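Local coordinates for sensor protein CpxA (Vibrio parahaemolyticus, PDB 3V67) that probably senses envelope signals through this periplasmic PAS-fold domain of a membrane histidine kinase that autophosphorylates with ATP in a two-component system, at residues A[18-23]-A[103-108]; A[38-43]-A[111-116]; A[47-50]-A[54-57]; A[60-63]-A[67-70]; A[89-94]-A[118-123]. All blocks are in the same frame, centred on the assembly; numbering follows the deposited sequence.

Overall arrangement
All five contacts belong to the periplasmic PAS-fold domain, and four of them meet on its antiparallel sheet. Contacts 1 and 2 are buried and wholly apolar: they seat the successive helices 14-30 and 37-46 against strand 102-112 and its hairpin turn, with centres about 17 Å apart. Contact 5, also buried and centred about 7 Å from contact 1, brings the ring edge of one loop tyrosine against strand 115-124. Contact 4 closes the short hairpin at the sheet edge, mixing backbone bonding, a water and packing. Contact 3 differs most: a partly buried, arginine-rich loop held by polar bonds, close to the second subunit.

Contact 1: A[18-23]-A[103-108]; sequences QRIIET and MIAGPV
Ile20 and Val108 make the main touch between helix 14-30 and strand 102-112, methyl against methyl: CG2 of Ile20 lies 3.8 Å from CG2 of Val108 and nearly as close to its CG1. The longer branch of Ile20 works separately. Its CD1 reaches 4.0 Å from CB of Ala105, so the two arms of one isoleucine span two strand residues that face the helix. The next residue, Ile21, adds a lighter contact, its CD1 standing 4.0 Å from CG1 of Val108. Val108 is thus touched by two successive isoleucines, CG1 meeting both and CG2 meeting Ile20.

The torsions explain this division of labour. In Ile20, CG1 is anti to the carbonyl carbon (chi1 -68°) and the chain then runs on extended, which carries CD1 out to Ala105 while CG2 stays behind for the valine. Ile21 bends instead at its second torsion (chi2 -55°), and this fold brings CD1 round although its CB does not aim at the strand. Between Ala105 and Val108 the strand passes through Gly106, at whose backbone angles a CB would be jammed against the preceding carbonyl O, and a cis peptide before Pro107.

The axes of the two segments approach to 10.1 Å and cross at -46°. Ala105 and Val108 are bonded through their backbones to Val121 and Met119 of strand 115-124, and Met119 also packs on Ile20, so the helix covers both strands of this pair, while Ile104 faces helix 75-87.

Contact 2: A[38-43]-A[111-116]; sequences GRILFR and VLADSE
Ile40 overlaps Leu112 with both of its branches. The short one, CG2, meets the leucine methyl CD1 at 3.8 Å; the long one passes over the base of the same side chain, with CD1 3.8 Å from CB of Leu112. From there CD1 continues to Ala113, lying 3.6 Å from its backbone N and 4.0 Å from its CB. One isoleucine of helix 37-46 therefore covers the last residue of strand 102-112, which opens a turn, and Ala113 at the turn's second position.

Its shape suits the job: with CG1 anti to the carbonyl carbon (chi1 -63°) and the second torsion extended, CD1 projects well beyond the helix surface, whereas CG2 stays lower and meets the leucine tip. Leu112 is stretched out in the same fashion, and the two side chains run slantwise past one another.

The surface they meet on is a type I' beta turn from Leu112 to Ser115, closed by paired backbone bonds: Leu112 N to Ser115 O and Ser115 N to Leu112 O, each 3.0 Å. This tight two-residue connection presents Ala113 CB to the helix and sends Asp114 outward.

Leu37, from the start of the same helix, packs on both Leu112 and Ala113. Phe60 of strand 57-61 touches Leu112 as well as Leu41, so helix 37-46 rests on the end of the 102-112/115-124 hairpin and reaches across to strand 57-61.

Contact 3: A[47-50]-A[54-57]; sequences NRAG and PRPR
Arg48 reaches across the loop to the backbone of Arg55: its NH1 donates to Arg55 O over 2.6 Å with an N-H...O angle of 156°. The oxygen lies practically in the guanidinium plane, yet the donor comes in from above the plane of the carbonyl. A bend at chi3 (65°), followed by a further twist at the last torsion, turns the guanidinium into this position. Its flat side also rests on Arg57, whose CB sits over one face at 3.5 Å from NH1, while the aliphatic parts pass at about a right angle, Arg48 CD being 3.9 Å from Arg57 CG. Arg57 itself is fully extended, with CG anti to the backbone N, which leads its charged end away to Gln77.

Arg55 answers in the reverse direction. It too is bent at chi3 (-78°), and its guanidinium lies beside the 47-50 backbone: NH2 approaches CB of Ala49 at the edge, 3.3 Å away, while Asn47 O lies over a face. That carbonyl is not bonded directly to the arginine; a water donates to Asn47 O at 2.5 Å and makes only a weak link to Arg55 NH1.

Asp53, in the intervening loop, ties the arrangement together. Its carboxylate forms a salt bridge with Arg55 and accepts from Ala49 N, and its carbonyl receives Arg48 NH2. Phe136, Leu132 and Leu133 of the second subunit pack on Asn47, Pro54 and Pro56, respectively. This is an irregular loop joining helix 37-46 to strand 57-61 of the PAS fold, stiffened by arginine-to-backbone bonding and packed against the second subunit.

Contact 4: A[60-63]-A[67-70]; sequences FSDY and VLTT
Phe60 and Leu68 are joined by the backbone bond that closes this hairpin. Leu68 N donates to Phe60 O at 2.8 Å, and the bond is almost straight at the hydrogen (171°). The same oxygen is approached by the CA of Val67 at 3.5 Å in a CA-H...O contact. A water links the same two residues, Phe60 and Leu68: it donates to Leu68 O at 2.8 Å and accepts only weakly from Phe60 N. One residue on, Ser61 and Val67 form an antiparallel non-hydrogen-bonded pair.

The apolar contacts are loose. CB of Phe60 and CB of Leu68 lie 4.3 Å apart on one face of the sheet, and CG of Leu68 comes 4.1 Å from CA of Ser61. The phenyl ring leads away from the hairpin partner and meets Leu41, Val44, Met119, Ile110 and Leu112. Val67 faces the other side, towards helix 75-87; with its CG1 anti to the backbone N (chi1 178°), that methyl lies 3.6 Å from Phe60 O.

The polar side chains look past the opposite segment. Ser61 OG is hydrogen-bonded to Tyr120 OH on the adjoining strand, and both carboxylate oxygens of Asp62 are used within the connecting turn, OD1 by Asn64 N and OD2 by Asn66 ND2.

Strand 67-68 is therefore held at the sheet edge by one direct bond and a water link that is weak at one end, with Phe60 and Val67 packing on opposite faces of the sheet, against Leu41 and helix 75-87 in turn.

Contact 5: A[89-94]-A[118-123]; sequences EDYNKP and LMYVGF
Tyr91 sits at the second position of a type I beta turn from Asp90 to Lys93 and comes no nearer than 9.1 Å, CA to CA, to Leu118 of strand 115-124, which leaves the side chains to bridge the gap. The tyrosine ring does so with its rim. Leu118 CD1 lies in the plane of the ring, 3.5 Å from CD1 and 3.6 Å from CE1 of Tyr91, so the methyl meets an edge and the two side chains cross at about a right angle. Having CG anti to the carbonyl carbon (chi1 -82°) swings the ring towards the strand although the CB itself does not aim there. Tyr120 OH is a looser neighbour, 4.4 Å from Tyr91 CE1; that hydroxyl is hydrogen-bonded to Ser61 OG.

The turn that carries the ring is fixed locally. Asp90 OD1 accepts from Asn92 N at 2.8 Å, an Asx turn, and Lys93 N returns to Asp90 O at a long 3.3 Å.

Leu118 and Tyr120 also pack on Pro107 of strand 102-112. Across the contact, then, the loop touches strand 115-124 mainly by van der Waals packing of one aromatic edge, while its polar bonds serve to shape the turn.

Contact 1: A[18-23]-A[103-108]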
# COMPACT_ATOMS: atom_id res chain seq x y z
N GLN A 18 -5.02 7.89 -9.30
CA GLN A 18 -5.35 8.13 -10.71
C GLN A 18 -6.80 7.76 -10.99
O GLN A 18 -7.54 8.52 -11.63
CB GLN A 18 -4.41 7.33 -11.61
CG GLN A 18 -5.01 6.87 -12.93
CD GLN A 18 -5.01 7.96 -13.99
OE1 GLN A 18 -5.77 8.93 -13.90
NE2 GLN A 18 -4.16 7.81 -15.00
N ARG A 19 -7.22 6.60 -10.47
CA ARG A 19 -8.60 6.17 -10.60
C ARG A 19 -9.56 7.19 -9.99
O ARG A 19 -10.51 7.61 -10.64
CB ARG A 19 -8.80 4.81 -9.94
CG ARG A 19 -10.25 4.36 -9.92
CD ARG A 19 -10.80 4.20 -11.33
NE ARG A 19 -10.79 2.81 -11.77
CZ ARG A 19 -9.79 2.23 -12.43
NH1 ARG A 19 -8.71 2.93 -12.74
NH2 ARG A 19 -9.88 0.96 -12.79
N ILE A 20 -9.29 7.58 -8.75
CA ILE A 20 -10.09 8.57 -8.04
C ILE A 20 -10.26 9.85 -8.84
O ILE A 20 -11.35 10.41 -8.94
CB ILE A 20 -9.47 8.91 -6.67
CG1 ILE A 20 -9.55 7.71 -5.73
CG2 ILE A 20 -10.16 10.11 -6.04
CD1 ILE A 20 -8.84 7.91 -4.41
N ILE A 21 -9.16 10.31 -9.43
CA ILE A 21 -9.18 11.49 -10.30
C ILE A 21 -10.10 11.26 -11.49
O ILE A 21 -10.90 12.13 -11.86
CB ILE A 21 -7.76 11.83 -10.80
CG1 ILE A 21 -6.90 12.32 -9.63
CG2 ILE A 21 -7.82 12.89 -11.89
CD1 ILE A 21 -7.51 13.49 -8.88
N GLU A 22 -10.00 10.07 -12.08
CA GLU A 22 -10.82 9.70 -13.22
C GLU A 22 -12.32 9.69 -12.92
O GLU A 22 -13.12 10.23 -13.69
CB GLU A 22 -10.38 8.36 -13.80
CG GLU A 22 -9.03 8.41 -14.51
CD GLU A 22 -8.51 7.04 -14.89
OE1 GLU A 22 -9.13 6.03 -14.50
OE2 GLU A 22 -7.47 6.97 -15.57
N THR A 23 -12.71 9.10 -11.79
CA THR A 23 -14.13 9.06 -11.44
C THR A 23 -14.62 10.43 -10.96
O THR A 23 -15.80 10.74 -11.07
CB THR A 23 -14.47 7.99 -10.36
OG1 THR A 23 -14.51 8.60 -9.07
CG2 THR A 23 -13.46 6.86 -10.37
N MET A 103 -10.83 1.58 4.62
CA MET A 103 -9.91 2.63 4.21
C MET A 103 -10.66 3.82 3.62
O MET A 103 -11.64 3.65 2.90
CB MET A 103 -8.93 2.08 3.17
CG MET A 103 -7.82 3.06 2.80
SD MET A 103 -6.52 3.10 4.04
CE MET A 103 -5.68 1.57 3.67
N ILE A 104 -10.18 5.02 3.92
CA ILE A 104 -10.78 6.23 3.37
C ILE A 104 -9.72 7.12 2.74
O ILE A 104 -8.71 7.45 3.38
CB ILE A 104 -11.53 7.01 4.45
CG1 ILE A 104 -12.83 6.29 4.81
CG2 ILE A 104 -11.82 8.43 3.98
CD1 ILE A 104 -13.67 7.01 5.81
N ALA A 105 -9.95 7.51 1.49
CA ALA A 105 -8.97 8.30 0.75
C ALA A 105 -9.54 9.64 0.27
O ALA A 105 -10.69 9.72 -0.17
CB ALA A 105 -8.44 7.50 -0.43
N GLY A 106 -8.72 10.68 0.36
CA GLY A 106 -9.12 12.01 -0.08
C GLY A 106 -8.37 13.11 0.66
O GLY A 106 -7.44 12.84 1.41
N PRO A 107 -8.78 14.37 0.45
CA PRO A 107 -9.85 14.76 -0.46
C PRO A 107 -9.31 15.08 -1.84
O PRO A 107 -8.11 15.36 -1.97
CB PRO A 107 -10.36 16.06 0.17
CG PRO A 107 -9.13 16.68 0.75
CD PRO A 107 -8.29 15.52 1.24
N VAL A 108 -10.17 15.04 -2.85
CA VAL A 108 -9.82 15.61 -4.16
C VAL A 108 -10.86 16.67 -4.52
O VAL A 108 -12.05 16.47 -4.29
CB VAL A 108 -9.73 14.54 -5.28
CG1 VAL A 108 -8.59 13.57 -4.99
CG2 VAL A 108 -11.04 13.79 -5.45

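Contact 2: A[38-43]-A[111-116]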
# COMPACT_ATOMS: atom_id res chain seq x y z
N GLY A 38 -28.21 19.05 -4.08
CA GLY A 38 -28.92 17.98 -3.40
C GLY A 38 -29.34 16.88 -4.36
O GLY A 38 -29.26 15.69 -4.03
N ARG A 39 -29.78 17.27 -5.54
CA ARG A 39 -30.17 16.32 -6.57
C ARG A 39 -28.96 15.49 -7.01
O ARG A 39 -29.07 14.28 -7.19
CB ARG A 39 -30.78 17.06 -7.77
CG ARG A 39 -31.35 16.15 -8.84
CD ARG A 39 -32.40 16.87 -9.68
NE ARG A 39 -33.65 17.07 -8.93
CZ ARG A 39 -34.04 18.23 -8.42
NH1 ARG A 39 -33.29 19.31 -8.57
NH2 ARG A 39 -35.19 18.31 -7.76
N ILE A 40 -27.82 16.16 -7.16
CA ILE A 40 -26.59 15.48 -7.54
C ILE A 40 -26.17 14.45 -6.50
O ILE A 40 -25.89 13.30 -6.83
CB ILE A 40 -25.43 16.47 -7.74
CG1 ILE A 40 -25.72 17.42 -8.90
CG2 ILE A 40 -24.13 15.72 -8.01
CD1 ILE A 40 -24.57 18.36 -9.23
N LEU A 41 -26.13 14.87 -5.23
CA LEU A 41 -25.71 13.99 -4.14
C LEU A 41 -26.63 12.79 -4.03
O LEU A 41 -26.18 11.65 -3.90
CB LEU A 41 -25.68 14.76 -2.82
CG LEU A 41 -24.77 15.98 -2.77
CD1 LEU A 41 -24.93 16.71 -1.45
CD2 LEU A 41 -23.32 15.59 -2.99
N PHE A 42 -27.93 13.07 -4.11
CA PHE A 42 -28.96 12.04 -4.09
C PHE A 42 -28.74 11.01 -5.20
O PHE A 42 -28.69 9.81 -4.93
CB PHE A 42 -30.33 12.71 -4.22
CG PHE A 42 -31.48 11.76 -4.09
CD1 PHE A 42 -31.90 11.32 -2.85
CD2 PHE A 42 -32.17 11.33 -5.22
CE1 PHE A 42 -32.96 10.45 -2.73
CE2 PHE A 42 -33.23 10.46 -5.11
CZ PHE A 42 -33.63 10.02 -3.86
N ARG A 43 -28.61 11.49 -6.44
CA ARG A 43 -28.36 10.61 -7.58
C ARG A 43 -27.09 9.77 -7.43
O ARG A 43 -27.12 8.56 -7.63
CB ARG A 43 -28.27 11.43 -8.88
CG ARG A 43 -29.58 11.63 -9.61
CD ARG A 43 -29.35 12.40 -10.91
NE ARG A 43 -30.57 12.61 -11.68
CZ ARG A 43 -30.64 13.37 -12.76
NH1 ARG A 43 -29.57 14.01 -13.20
NH2 ARG A 43 -31.80 13.51 -13.40
N VAL A 111 -16.20 19.92 -8.61
CA VAL A 111 -17.17 20.99 -8.83
C VAL A 111 -18.52 20.39 -9.20
O VAL A 111 -18.67 19.77 -10.26
CB VAL A 111 -16.72 21.96 -9.93
CG1 VAL A 111 -17.81 22.98 -10.21
CG2 VAL A 111 -15.42 22.65 -9.54
N LEU A 112 -19.50 20.59 -8.33
CA LEU A 112 -20.84 20.09 -8.55
C LEU A 112 -21.84 21.22 -8.32
O LEU A 112 -21.79 21.89 -7.29
CB LEU A 112 -21.14 18.92 -7.62
CG LEU A 112 -20.26 17.67 -7.77
CD1 LEU A 112 -20.69 16.60 -6.78
CD2 LEU A 112 -20.29 17.14 -9.19
N ALA A 113 -22.74 21.41 -9.28
CA ALA A 113 -23.74 22.48 -9.22
C ALA A 113 -23.10 23.86 -9.03
O ALA A 113 -23.57 24.66 -8.23
CB ALA A 113 -24.76 22.21 -8.12
N ASP A 114 -22.02 24.11 -9.77
CA ASP A 114 -21.27 25.36 -9.67
C ASP A 114 -20.77 25.65 -8.25
O ASP A 114 -20.55 26.81 -7.88
CB ASP A 114 -22.07 26.55 -10.20
CG ASP A 114 -21.85 26.78 -11.69
OD1 ASP A 114 -20.70 26.59 -12.15
OD2 ASP A 114 -22.81 27.16 -12.39
N SER A 115 -20.60 24.60 -7.45
CA SER A 115 -20.07 24.74 -6.10
C SER A 115 -18.76 23.96 -5.98
O SER A 115 -18.64 22.85 -6.49
CB SER A 115 -21.07 24.22 -5.07
OG SER A 115 -22.32 24.87 -5.22
N GLU A 116 -17.79 24.56 -5.30
CA GLU A 116 -16.50 23.90 -5.07
C GLU A 116 -16.53 23.07 -3.79
O GLU A 116 -16.61 23.60 -2.68
CB GLU A 116 -15.37 24.93 -5.01
CG GLU A 116 -14.95 25.46 -6.37
CD GLU A 116 -13.88 26.53 -6.26
OE1 GLU A 116 -13.81 27.20 -5.20
OE2 GLU A 116 -13.10 26.71 -7.22

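Contact 3: A[47-50]-A[54-57]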
# COMPACT_ATOMS: atom_id res chain seq x y z
N ASN A 47 -26.77 4.98 -6.36
CA ASN A 47 -26.31 3.78 -7.06
C ASN A 47 -25.85 2.64 -6.15
O ASN A 47 -25.54 1.55 -6.64
CB ASN A 47 -25.25 4.12 -8.11
CG ASN A 47 -25.84 4.25 -9.50
OD1 ASN A 47 -26.89 3.69 -9.80
ND2 ASN A 47 -25.15 4.99 -10.37
N ARG A 48 -25.80 2.88 -4.84
CA ARG A 48 -25.45 1.83 -3.89
C ARG A 48 -26.67 0.99 -3.51
O ARG A 48 -27.73 1.54 -3.19
CB ARG A 48 -24.82 2.41 -2.63
CG ARG A 48 -23.41 2.92 -2.84
CD ARG A 48 -22.79 3.34 -1.53
NE ARG A 48 -22.62 2.22 -0.62
CZ ARG A 48 -21.60 1.37 -0.69
NH1 ARG A 48 -20.68 1.52 -1.63
NH2 ARG A 48 -21.50 0.37 0.18
N ALA A 49 -26.51 -0.32 -3.55
CA ALA A 49 -27.64 -1.24 -3.41
C ALA A 49 -27.96 -1.56 -1.95
O ALA A 49 -29.03 -2.09 -1.64
CB ALA A 49 -27.39 -2.51 -4.19
N GLY A 50 -27.04 -1.24 -1.05
CA GLY A 50 -27.23 -1.53 0.35
C GLY A 50 -26.00 -1.19 1.15
O GLY A 50 -25.04 -0.64 0.61
N PRO A 54 -20.23 -3.94 -1.65
CA PRO A 54 -18.77 -4.00 -1.69
C PRO A 54 -18.14 -2.86 -2.47
O PRO A 54 -16.95 -2.57 -2.29
CB PRO A 54 -18.50 -5.33 -2.40
CG PRO A 54 -19.69 -5.53 -3.26
CD PRO A 54 -20.85 -5.01 -2.47
N ARG A 55 -18.92 -2.21 -3.33
CA ARG A 55 -18.43 -1.12 -4.16
C ARG A 55 -17.90 0.04 -3.33
O ARG A 55 -18.42 0.30 -2.24
CB ARG A 55 -19.53 -0.64 -5.11
CG ARG A 55 -19.83 -1.60 -6.24
CD ARG A 55 -21.13 -1.25 -6.92
NE ARG A 55 -22.29 -1.70 -6.17
CZ ARG A 55 -23.54 -1.59 -6.60
NH1 ARG A 55 -23.80 -1.05 -7.78
NH2 ARG A 55 -24.55 -2.02 -5.85
N PRO A 56 -16.86 0.72 -3.83
CA PRO A 56 -16.33 1.92 -3.17
C PRO A 56 -17.43 2.97 -3.04
O PRO A 56 -18.15 3.22 -4.00
CB PRO A 56 -15.26 2.42 -4.15
CG PRO A 56 -14.85 1.21 -4.91
CD PRO A 56 -16.09 0.37 -5.04
N ARG A 57 -17.56 3.55 -1.86
CA ARG A 57 -18.56 4.57 -1.60
C ARG A 57 -17.97 5.97 -1.71
O ARG A 57 -16.96 6.28 -1.10
CB ARG A 57 -19.15 4.37 -0.21
CG ARG A 57 -20.03 5.52 0.23
CD ARG A 57 -20.73 5.23 1.53
NE ARG A 57 -21.51 6.39 1.96
CZ ARG A 57 -22.16 6.48 3.11
NH1 ARG A 57 -22.14 5.46 3.96
NH2 ARG A 57 -22.84 7.58 3.41
O HOH W 1 -26.68 0.61 -8.60

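Contact 4: A[60-63]-A[67-70]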
# COMPACT_ATOMS: atom_id res chain seq x y z
N PHE A 60 -18.67 13.24 0.20
CA PHE A 60 -18.40 14.62 -0.13
C PHE A 60 -18.30 15.47 1.12
O PHE A 60 -18.85 15.13 2.16
CB PHE A 60 -19.50 15.18 -1.04
CG PHE A 60 -19.56 14.52 -2.39
CD1 PHE A 60 -18.66 14.88 -3.38
CD2 PHE A 60 -20.50 13.55 -2.66
CE1 PHE A 60 -18.71 14.27 -4.63
CE2 PHE A 60 -20.56 12.94 -3.90
CZ PHE A 60 -19.66 13.31 -4.89
N SER A 61 -17.57 16.58 1.02
CA SER A 61 -17.55 17.57 2.08
C SER A 61 -17.33 18.94 1.46
O SER A 61 -17.04 19.05 0.27
CB SER A 61 -16.43 17.27 3.08
OG SER A 61 -15.19 17.80 2.64
N ASP A 62 -17.49 19.99 2.26
CA ASP A 62 -17.17 21.33 1.79
C ASP A 62 -15.77 21.72 2.24
O ASP A 62 -15.01 20.87 2.71
CB ASP A 62 -18.22 22.36 2.24
CG ASP A 62 -18.46 22.35 3.74
OD1 ASP A 62 -17.50 22.10 4.51
OD2 ASP A 62 -19.61 22.60 4.16
N TYR A 63 -15.43 23.00 2.12
CA TYR A 63 -14.15 23.49 2.59
C TYR A 63 -14.28 24.11 3.98
O TYR A 63 -13.49 24.97 4.36
CB TYR A 63 -13.58 24.53 1.63
CG TYR A 63 -13.05 23.95 0.34
CD1 TYR A 63 -11.72 23.57 0.22
CD2 TYR A 63 -13.88 23.78 -0.76
CE1 TYR A 63 -11.23 23.05 -0.96
CE2 TYR A 63 -13.40 23.25 -1.95
CZ TYR A 63 -12.08 22.89 -2.04
OH TYR A 63 -11.60 22.37 -3.22
N VAL A 67 -19.29 17.14 6.37
CA VAL A 67 -19.60 16.03 5.47
C VAL A 67 -20.98 16.22 4.85
O VAL A 67 -21.95 16.49 5.57
CB VAL A 67 -19.53 14.66 6.19
CG1 VAL A 67 -19.91 13.53 5.25
CG2 VAL A 67 -18.15 14.43 6.78
N LEU A 68 -21.08 16.06 3.54
CA LEU A 68 -22.35 16.23 2.84
C LEU A 68 -22.85 14.91 2.30
O LEU A 68 -22.26 14.33 1.40
CB LEU A 68 -22.20 17.21 1.68
CG LEU A 68 -21.55 18.55 2.01
CD1 LEU A 68 -21.48 19.42 0.77
CD2 LEU A 68 -22.31 19.25 3.12
N THR A 69 -23.97 14.43 2.85
CA THR A 69 -24.56 13.17 2.43
C THR A 69 -26.02 13.08 2.86
O THR A 69 -26.41 13.70 3.84
CB THR A 69 -23.77 11.96 2.99
OG1 THR A 69 -24.24 10.75 2.40
CG2 THR A 69 -23.91 11.89 4.51
N THR A 70 -26.81 12.33 2.10
CA THR A 70 -28.12 11.92 2.56
C THR A 70 -27.84 10.73 3.45
O THR A 70 -27.05 9.87 3.06
CB THR A 70 -29.01 11.46 1.39
OG1 THR A 70 -28.82 10.05 1.18
CG2 THR A 70 -28.65 12.20 0.11
O HOH W 2 -21.31 11.77 0.88

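Contact 5: A[89-94]-A[118-123]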
# COMPACT_ATOMS: atom_id res chain seq x y z
N GLU A 89 -4.77 17.21 7.55
CA GLU A 89 -3.74 18.17 7.91
C GLU A 89 -3.51 19.18 6.78
O GLU A 89 -3.25 20.35 7.04
CB GLU A 89 -2.43 17.45 8.24
CG GLU A 89 -2.54 16.54 9.45
CD GLU A 89 -1.45 15.49 9.47
OE1 GLU A 89 -0.66 15.43 8.50
OE2 GLU A 89 -1.38 14.72 10.45
N ASP A 90 -3.63 18.71 5.55
CA ASP A 90 -3.44 19.58 4.39
C ASP A 90 -4.43 19.23 3.28
O ASP A 90 -4.41 18.13 2.74
CB ASP A 90 -2.00 19.46 3.88
CG ASP A 90 -1.64 20.54 2.87
OD1 ASP A 90 -2.51 20.98 2.09
OD2 ASP A 90 -0.46 20.96 2.85
N TYR A 91 -5.28 20.20 2.94
CA TYR A 91 -6.32 19.99 1.94
C TYR A 91 -5.80 19.92 0.51
O TYR A 91 -6.58 19.76 -0.43
CB TYR A 91 -7.40 21.06 2.07
CG TYR A 91 -8.41 20.77 3.16
CD1 TYR A 91 -9.69 20.36 2.85
CD2 TYR A 91 -8.06 20.89 4.50
CE1 TYR A 91 -10.61 20.08 3.84
CE2 TYR A 91 -8.98 20.61 5.50
CZ TYR A 91 -10.25 20.21 5.16
OH TYR A 91 -11.17 19.93 6.15
N ASN A 92 -4.49 20.05 0.34
CA ASN A 92 -3.89 20.02 -0.98
C ASN A 92 -3.17 18.70 -1.27
O ASN A 92 -2.76 18.44 -2.40
CB ASN A 92 -2.93 21.20 -1.16
CG ASN A 92 -2.57 21.45 -2.61
OD1 ASN A 92 -3.35 22.02 -3.36
ND2 ASN A 92 -1.37 21.02 -3.00
N LYS A 93 -3.03 17.87 -0.23
CA LYS A 93 -2.43 16.55 -0.39
C LYS A 93 -3.40 15.44 0.02
O LYS A 93 -3.69 15.26 1.20
CB LYS A 93 -1.14 16.43 0.42
CG LYS A 93 -0.75 17.70 1.15
CD LYS A 93 0.45 18.35 0.52
CE LYS A 93 1.74 17.66 0.93
NZ LYS A 93 1.99 17.77 2.40
N PRO A 94 -3.92 14.70 -0.97
CA PRO A 94 -4.79 13.55 -0.71
C PRO A 94 -4.03 12.44 -0.00
O PRO A 94 -2.92 12.09 -0.41
CB PRO A 94 -5.20 13.09 -2.11
CG PRO A 94 -5.00 14.29 -2.98
CD PRO A 94 -3.80 14.99 -2.41
N LEU A 118 -15.34 18.87 -2.02
CA LEU A 118 -14.29 17.87 -1.95
C LEU A 118 -14.87 16.47 -1.96
O LEU A 118 -15.87 16.19 -1.30
CB LEU A 118 -13.43 18.09 -0.71
CG LEU A 118 -12.74 19.46 -0.65
CD1 LEU A 118 -12.45 19.84 0.79
CD2 LEU A 118 -11.46 19.44 -1.47
N MET A 119 -14.24 15.59 -2.73
CA MET A 119 -14.68 14.22 -2.89
C MET A 119 -13.74 13.27 -2.17
O MET A 119 -12.53 13.50 -2.10
CB MET A 119 -14.76 13.86 -4.38
CG MET A 119 -15.53 12.57 -4.68
SD MET A 119 -15.33 12.01 -6.38
CE MET A 119 -13.81 11.08 -6.25
N TYR A 120 -14.31 12.19 -1.65
CA TYR A 120 -13.56 11.19 -0.92
C TYR A 120 -14.07 9.82 -1.36
O TYR A 120 -15.18 9.71 -1.89
CB TYR A 120 -13.80 11.34 0.58
CG TYR A 120 -13.57 12.72 1.15
CD1 TYR A 120 -12.40 13.02 1.84
CD2 TYR A 120 -14.53 13.72 1.03
CE1 TYR A 120 -12.19 14.28 2.38
CE2 TYR A 120 -14.32 14.98 1.56
CZ TYR A 120 -13.16 15.25 2.23
OH TYR A 120 -12.95 16.51 2.76
N VAL A 121 -13.28 8.78 -1.12
CA VAL A 121 -13.69 7.43 -1.45
C VAL A 121 -13.41 6.48 -0.29
O VAL A 121 -12.27 6.38 0.18
CB VAL A 121 -12.99 6.90 -2.73
CG1 VAL A 121 -13.39 5.46 -3.00
CG2 VAL A 121 -13.33 7.77 -3.92
N GLY A 122 -14.45 5.80 0.18
CA GLY A 122 -14.32 4.81 1.22
C GLY A 122 -14.42 3.42 0.62
O GLY A 122 -15.17 3.21 -0.33
N PHE A 123 -13.65 2.49 1.15
CA PHE A 123 -13.65 1.12 0.64
C PHE A 123 -13.01 0.20 1.65
O PHE A 123 -11.96 0.52 2.20
CB PHE A 123 -12.90 1.05 -0.70
CG PHE A 123 -11.53 1.66 -0.67
CD1 PHE A 123 -10.42 0.88 -0.39
CD2 PHE A 123 -11.34 3.01 -0.93
CE1 PHE A 123 -9.15 1.44 -0.36
CE2 PHE A 123 -10.08 3.57 -0.91
CZ PHE A 123 -8.98 2.78 -0.62